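PDB 2JFR: Ser-thr phosphatase MSPP from Mycobacterium smegmatis, which probably removes phosphate from phosphoserine and phosphothreonine as a metal-dependent phosphatase of the PPM (PP2C) family, with manganese and magnesium at its metal centre. Local coordinates for residues A[114-117]-A[122-125]; A[133-138]-A[155-160]. All coordinates share one frame; numbering follows the deposited sequence.

Contact 1 (A[114-117]-A[122-125]); sequences PLYR and HMEQ
Tyr116 and Met123 meet across a beta hairpin, strands 115-119 and 122-125, at one edge of an antiparallel sheet of the PP2C beta sandwich. The two short segments run at 148° to each other, and Arg117 and Glu124 form the antiparallel hydrogen-bonded pair: Arg117 N reaches Glu124 O at 2.9 Å, and Glu124 N reaches Arg117 O at 3.0 Å. Tyr116 and Gln125 make the adjacent non-hydrogen-bonded pair, where the CA of Tyr116 lies 3.1 Å from Glu124 O, a CA-H...O contact.

The tight side is the face carrying Tyr116 and Gln125. In the conformer modelled, Met123 is extended throughout, with CG anti to the backbone N (chi1 -177°), which carries its methyl over the tyrosine ring. Met123 CE sits 3.5 Å from the Tyr116 ring centroid and only 12° off the normal, a CH-pi contact; the sulfur lies obliquely, so the methyl does the touching in this Met-aromatic pair. Helix 194-201 packs on Met123, and Phe189 meets the Tyr116 ring. Farther along, Pro114 CB rests 3.5 Å from the amide carbon CD of Gln125, whose NE2 bonds to Thr127 O.

The other face is looser and opens to solvent at Glu124. There Arg117, bent at chi3, runs beside Glu124, with their flat end groups nearly perpendicular. In the modelled Glu124 conformer, OE2 approaches the guanidinium edge at Arg117 NH2, 2.7 Å away, forming a salt bridge, while Arg117 NH1 is held by Asp174 O. Back on the tyrosine side, one water joins Tyr116 OH to Gln125 OE1, donating to the latter at 2.8 Å.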
loop_
_atom_site.group_PDB
_atom_site.type_symbol
_atom_site.label_atom_id
_atom_site.label_comp_id
_atom_site.label_asym_id
_atom_site.label_seq_id
_atom_site.Cartn_x
_atom_site.Cartn_y
_atom_site.Cartn_z
ATOM N N PRO A 114 -0.218 1.177 -4.177
ATOM C CA PRO A 114 -1.037 2.402 -4.212
ATOM C C PRO A 114 -2.168 2.433 -3.234
ATOM O O PRO A 114 -2.723 1.425 -2.774
ATOM C CB PRO A 114 -1.555 2.464 -5.637
ATOM C CG PRO A 114 -0.678 1.518 -6.414
ATOM C CD PRO A 114 -0.405 0.413 -5.409
ATOM N N LEU A 115 -2.588 3.682 -2.958
ATOM C CA LEU A 115 -3.870 3.983 -2.350
ATOM C C LEU A 115 -4.840 4.419 -3.449
ATOM O O LEU A 115 -4.514 5.275 -4.256
ATOM C CB LEU A 115 -3.718 5.111 -1.350
ATOM C CG LEU A 115 -5.016 5.687 -0.770
ATOM C CD1 LEU A 115 -5.733 4.659 0.054
ATOM C CD2 LEU A 115 -4.724 6.952 0.021
ATOM N N TYR A 116 -6.035 3.854 -3.397
ATOM C CA TYR A 116 -7.134 4.199 -4.279
ATOM C C TYR A 116 -8.317 4.675 -3.478
ATOM O O TYR A 116 -8.550 4.194 -2.351
ATOM C CB TYR A 116 -7.609 3.005 -5.115
ATOM C CG TYR A 116 -6.548 2.239 -5.829
ATOM C CD1 TYR A 116 -6.225 2.477 -7.148
ATOM C CD2 TYR A 116 -5.804 1.247 -5.156
ATOM C CE1 TYR A 116 -5.220 1.724 -7.785
ATOM C CE2 TYR A 116 -4.840 0.504 -5.765
ATOM C CZ TYR A 116 -4.541 0.751 -7.072
ATOM O OH TYR A 116 -3.539 0.004 -7.672
ATOM N N ARG A 117 -9.104 5.550 -4.082
ATOM C CA ARG A 117 -10.441 5.884 -3.561
ATOM C C ARG A 117 -11.453 5.341 -4.528
ATOM O O ARG A 117 -11.331 5.498 -5.723
ATOM C CB ARG A 117 -10.623 7.369 -3.433
ATOM C CG ARG A 117 -11.970 7.764 -2.803
ATOM C CD ARG A 117 -12.186 9.266 -2.762
ATOM N NE ARG A 117 -12.184 9.745 -4.127
ATOM C CZ ARG A 117 -11.719 10.888 -4.549
ATOM N NH1 ARG A 117 -11.341 11.792 -3.674
ATOM N NH2 ARG A 117 -11.717 11.128 -5.836
ATOM N N HIS A 122 -16.330 4.587 -9.314
ATOM C CA HIS A 122 -15.046 4.828 -9.885
ATOM C C HIS A 122 -13.963 4.534 -8.885
ATOM O O HIS A 122 -14.091 4.820 -7.725
ATOM C CB HIS A 122 -14.877 6.320 -10.287
ATOM C CG HIS A 122 -15.499 6.736 -11.508
ATOM N ND1 HIS A 122 -16.763 7.211 -11.498
ATOM C CD2 HIS A 122 -15.063 6.676 -12.798
ATOM C CE1 HIS A 122 -17.099 7.515 -12.730
ATOM N NE2 HIS A 122 -16.075 7.219 -13.506
ATOM N N MET A 123 -12.890 3.999 -9.408
ATOM C CA MET A 123 -11.687 3.682 -8.666
ATOM C C MET A 123 -10.548 4.565 -9.168
ATOM O O MET A 123 -10.272 4.454 -10.366
ATOM C CB MET A 123 -11.347 2.184 -8.836
ATOM C CG MET A 123 -10.116 1.724 -8.036
ATOM S SD MET A 123 -9.947 -0.103 -8.280
ATOM C CE MET A 123 -8.392 -0.333 -7.506
ATOM N N GLU A 124 -9.959 5.395 -8.342
ATOM C CA GLU A 124 -8.816 6.170 -8.881
ATOM C C GLU A 124 -7.698 6.127 -7.850
ATOM O O GLU A 124 -7.861 6.038 -6.642
ATOM C CB GLU A 124 -9.249 7.593 -9.227
ATOM C CG GLU A 124 -9.580 8.368 -7.960
ATOM C CD GLU A 124 -9.845 9.829 -8.339
ATOM O OE1 GLU A 124 -8.909 10.549 -8.650
ATOM O OE2 GLU A 124 -11.000 10.301 -8.355
ATOM N N GLN A 125 -6.526 6.123 -8.423
ATOM C CA GLN A 125 -5.279 6.044 -7.661
ATOM C C GLN A 125 -4.897 7.418 -7.171
ATOM O O GLN A 125 -4.769 8.378 -7.948
ATOM C CB GLN A 125 -4.175 5.455 -8.530
ATOM C CG GLN A 125 -2.856 5.354 -7.759
ATOM C CD GLN A 125 -1.827 4.528 -8.452
ATOM O OE1 GLN A 125 -2.113 3.595 -9.194
ATOM N NE2 GLN A 125 -0.587 4.863 -8.179
HETATM O O HOH W 1 -2.411 0.880 -9.863
#

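Contact 2 (A[133-138]-A[155-160]); sequences AGELVR and LLTRAL
Thr157 OG1 donates a hydrogen bond to Glu135 OE2 at 2.7 Å, and the two side chains approach from opposite directions. The carboxylate accepts through the anti lone pair of OE2, the one turned away from OE1. On the threonine, OG1 lies between the backbone N and the carbonyl carbon (chi1 57°), which directs the hydroxyl at the helix; its methyl CG2 lies 4.0 Å from Glu135 CG.

This is a surface contact of the PP2C fold, joining helix 132-138 to the irregular loop that leads from helix 144-147 to strand 169-172. Beside the hydrogen bond, Arg138 and Arg158 cross at about a right angle in the conformers modelled; each has a second one, so the close approach of Arg138 NH1 to Arg158 NH2, both donors, is doubtful in detail. Asp169 probably makes the nearness of the two charges tolerable: its OD2 forms a salt bridge with Arg138 NH1, its OD1 with Arg158 NH1.

Farther out, Asp128 pairs with Arg138 NE at the end of an arm extended from CG to NE. The loop backbone is fixed by backbone hydrogen bonds between Thr157 and His130 and between Leu155 and Val132, while Gly134 N bonds to Ser131 OG.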
loop_
_atom_site.group_PDB
_atom_site.type_symbol
_atom_site.label_atom_id
_atom_site.label_comp_id
_atom_site.label_asym_id
_atom_site.label_seq_id
_atom_site.Cartn_x
_atom_site.Cartn_y
_atom_site.Cartn_z
ATOM N N ALA A 133 8.416 3.750 -14.103
ATOM C CA ALA A 133 7.155 4.018 -14.769
ATOM C C ALA A 133 6.338 5.053 -14.062
ATOM O O ALA A 133 5.755 5.958 -14.667
ATOM C CB ALA A 133 6.386 2.694 -14.911
ATOM N N GLY A 134 6.293 4.965 -12.738
ATOM C CA GLY A 134 5.509 5.899 -11.976
ATOM C C GLY A 134 6.027 7.311 -12.056
ATOM O O GLY A 134 5.271 8.278 -12.012
ATOM N N GLU A 135 7.365 7.455 -12.192
ATOM C CA GLU A 135 7.969 8.791 -12.295
ATOM C C GLU A 135 7.579 9.369 -13.613
ATOM O O GLU A 135 7.394 10.590 -13.740
ATOM C CB GLU A 135 9.451 8.746 -12.130
ATOM C CG GLU A 135 9.976 8.359 -10.741
ATOM C CD GLU A 135 9.811 9.152 -9.521
ATOM O OE1 GLU A 135 9.185 10.199 -9.640
ATOM O OE2 GLU A 135 10.315 8.663 -8.440
ATOM N N LEU A 136 7.420 8.555 -14.669
ATOM C CA LEU A 136 6.945 9.036 -15.938
ATOM C C LEU A 136 5.508 9.522 -15.916
ATOM O O LEU A 136 5.124 10.487 -16.585
ATOM C CB LEU A 136 7.088 8.011 -17.036
ATOM C CG LEU A 136 8.527 7.661 -17.404
ATOM C CD1 LEU A 136 8.587 6.440 -18.263
ATOM C CD2 LEU A 136 9.119 8.817 -18.181
ATOM N N VAL A 137 4.653 8.854 -15.071
ATOM C CA VAL A 137 3.338 9.408 -14.785
ATOM C C VAL A 137 3.447 10.754 -14.063
ATOM O O VAL A 137 2.758 11.694 -14.496
ATOM C CB VAL A 137 2.487 8.377 -13.995
ATOM C CG1 VAL A 137 1.070 8.933 -13.770
ATOM C CG2 VAL A 137 2.315 7.061 -14.696
ATOM N N ARG A 138 4.293 10.865 -13.050
ATOM C CA ARG A 138 4.437 12.122 -12.265
ATOM C C ARG A 138 4.953 13.221 -13.182
ATOM O O ARG A 138 4.669 14.405 -12.993
ATOM C CB ARG A 138 5.269 11.822 -11.020
ATOM C CG ARG A 138 5.613 12.891 -10.014
ATOM C CD ARG A 138 5.892 12.374 -8.597
ATOM N NE ARG A 138 5.722 13.277 -7.411
ATOM C CZ ARG A 138 5.778 12.869 -6.125
ATOM N NH1 ARG A 138 5.985 11.588 -5.831
ATOM N NH2 ARG A 138 5.621 13.601 -5.015
ATOM N N LEU A 155 11.033 -1.392 -11.333
ATOM C CA LEU A 155 12.216 -0.825 -10.706
ATOM C C LEU A 155 11.835 0.391 -9.887
ATOM O O LEU A 155 11.352 1.408 -10.396
ATOM C CB LEU A 155 13.160 -0.416 -11.838
ATOM C CG LEU A 155 13.726 -1.618 -12.604
ATOM C CD1 LEU A 155 14.524 -1.066 -13.787
ATOM C CD2 LEU A 155 14.560 -2.523 -11.709
ATOM N N LEU A 156 12.021 0.263 -8.570
ATOM C CA LEU A 156 11.663 1.298 -7.630
ATOM C C LEU A 156 12.650 2.436 -7.640
ATOM O O LEU A 156 13.857 2.239 -7.771
ATOM C CB LEU A 156 11.594 0.738 -6.223
ATOM C CG LEU A 156 10.498 -0.323 -5.980
ATOM C CD1 LEU A 156 10.646 -0.899 -4.618
ATOM C CD2 LEU A 156 9.104 0.275 -6.179
ATOM N N THR A 157 12.167 3.652 -7.392
ATOM C CA THR A 157 13.004 4.813 -7.214
ATOM C C THR A 157 13.081 5.264 -5.771
ATOM O O THR A 157 13.956 6.066 -5.431
ATOM C CB THR A 157 12.543 5.976 -8.092
ATOM O OG1 THR A 157 11.183 6.243 -7.750
ATOM C CG2 THR A 157 12.714 5.653 -9.554
ATOM N N ARG A 158 12.213 4.749 -4.882
ATOM C CA ARG A 158 12.271 5.007 -3.475
ATOM C C ARG A 158 11.811 3.727 -2.777
ATOM O O ARG A 158 10.926 3.050 -3.276
ATOM C CB ARG A 158 11.397 6.135 -2.951
ATOM C CG ARG A 158 11.531 7.467 -3.629
ATOM C CD ARG A 158 10.706 8.544 -2.945
ATOM N NE ARG A 158 10.158 9.542 -3.773
ATOM C CZ ARG A 158 9.202 10.416 -3.503
ATOM N NH1 ARG A 158 8.732 10.451 -2.250
ATOM N NH2 ARG A 158 8.774 11.251 -4.437
ATOM N N ALA A 159 12.438 3.431 -1.644
ATOM C CA ALA A 159 12.096 2.242 -0.879
ATOM C C ALA A 159 12.501 2.447 0.535
ATOM O O ALA A 159 13.419 3.215 0.843
ATOM C CB ALA A 159 12.755 1.012 -1.457
ATOM N N LEU A 160 11.847 1.723 1.431
ATOM C CA LEU A 160 12.146 1.708 2.830
ATOM C C LEU A 160 13.116 0.602 3.153
ATOM O O LEU A 160 13.035 -0.517 2.665
ATOM C CB LEU A 160 10.812 1.599 3.573
ATOM C CG LEU A 160 10.856 1.734 5.081
ATOM C CD1 LEU A 160 9.601 2.348 5.641
ATOM C CD2 LEU A 160 11.134 0.371 5.735
#

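How the contacts relate
Contact 1 closes before contact 2 opens: after strand 122-125, which ends the hairpin, the next regular element is helix 132-138. Their centres lie about 17 Å apart and their nearest atoms about 7 Å, without touching. The hairpin lies at the edge of one five-stranded antiparallel sheet, with strand 122-125 outermost, whereas the loop of 155-160 reaches the other sheet through Leu160, whose backbone hydrogen-bonds to that of Thr90 on strand 89-96. Residues of the intervening 126-131 connection serve both: Thr127 binds Gln125, and Asp128 binds Arg138. Both contacts lie near the metal centre: side chain to side chain, Pro114 and Thr157 are about 6 and 8 Å from Asp112, a magnesium ligand in another structure of this protein.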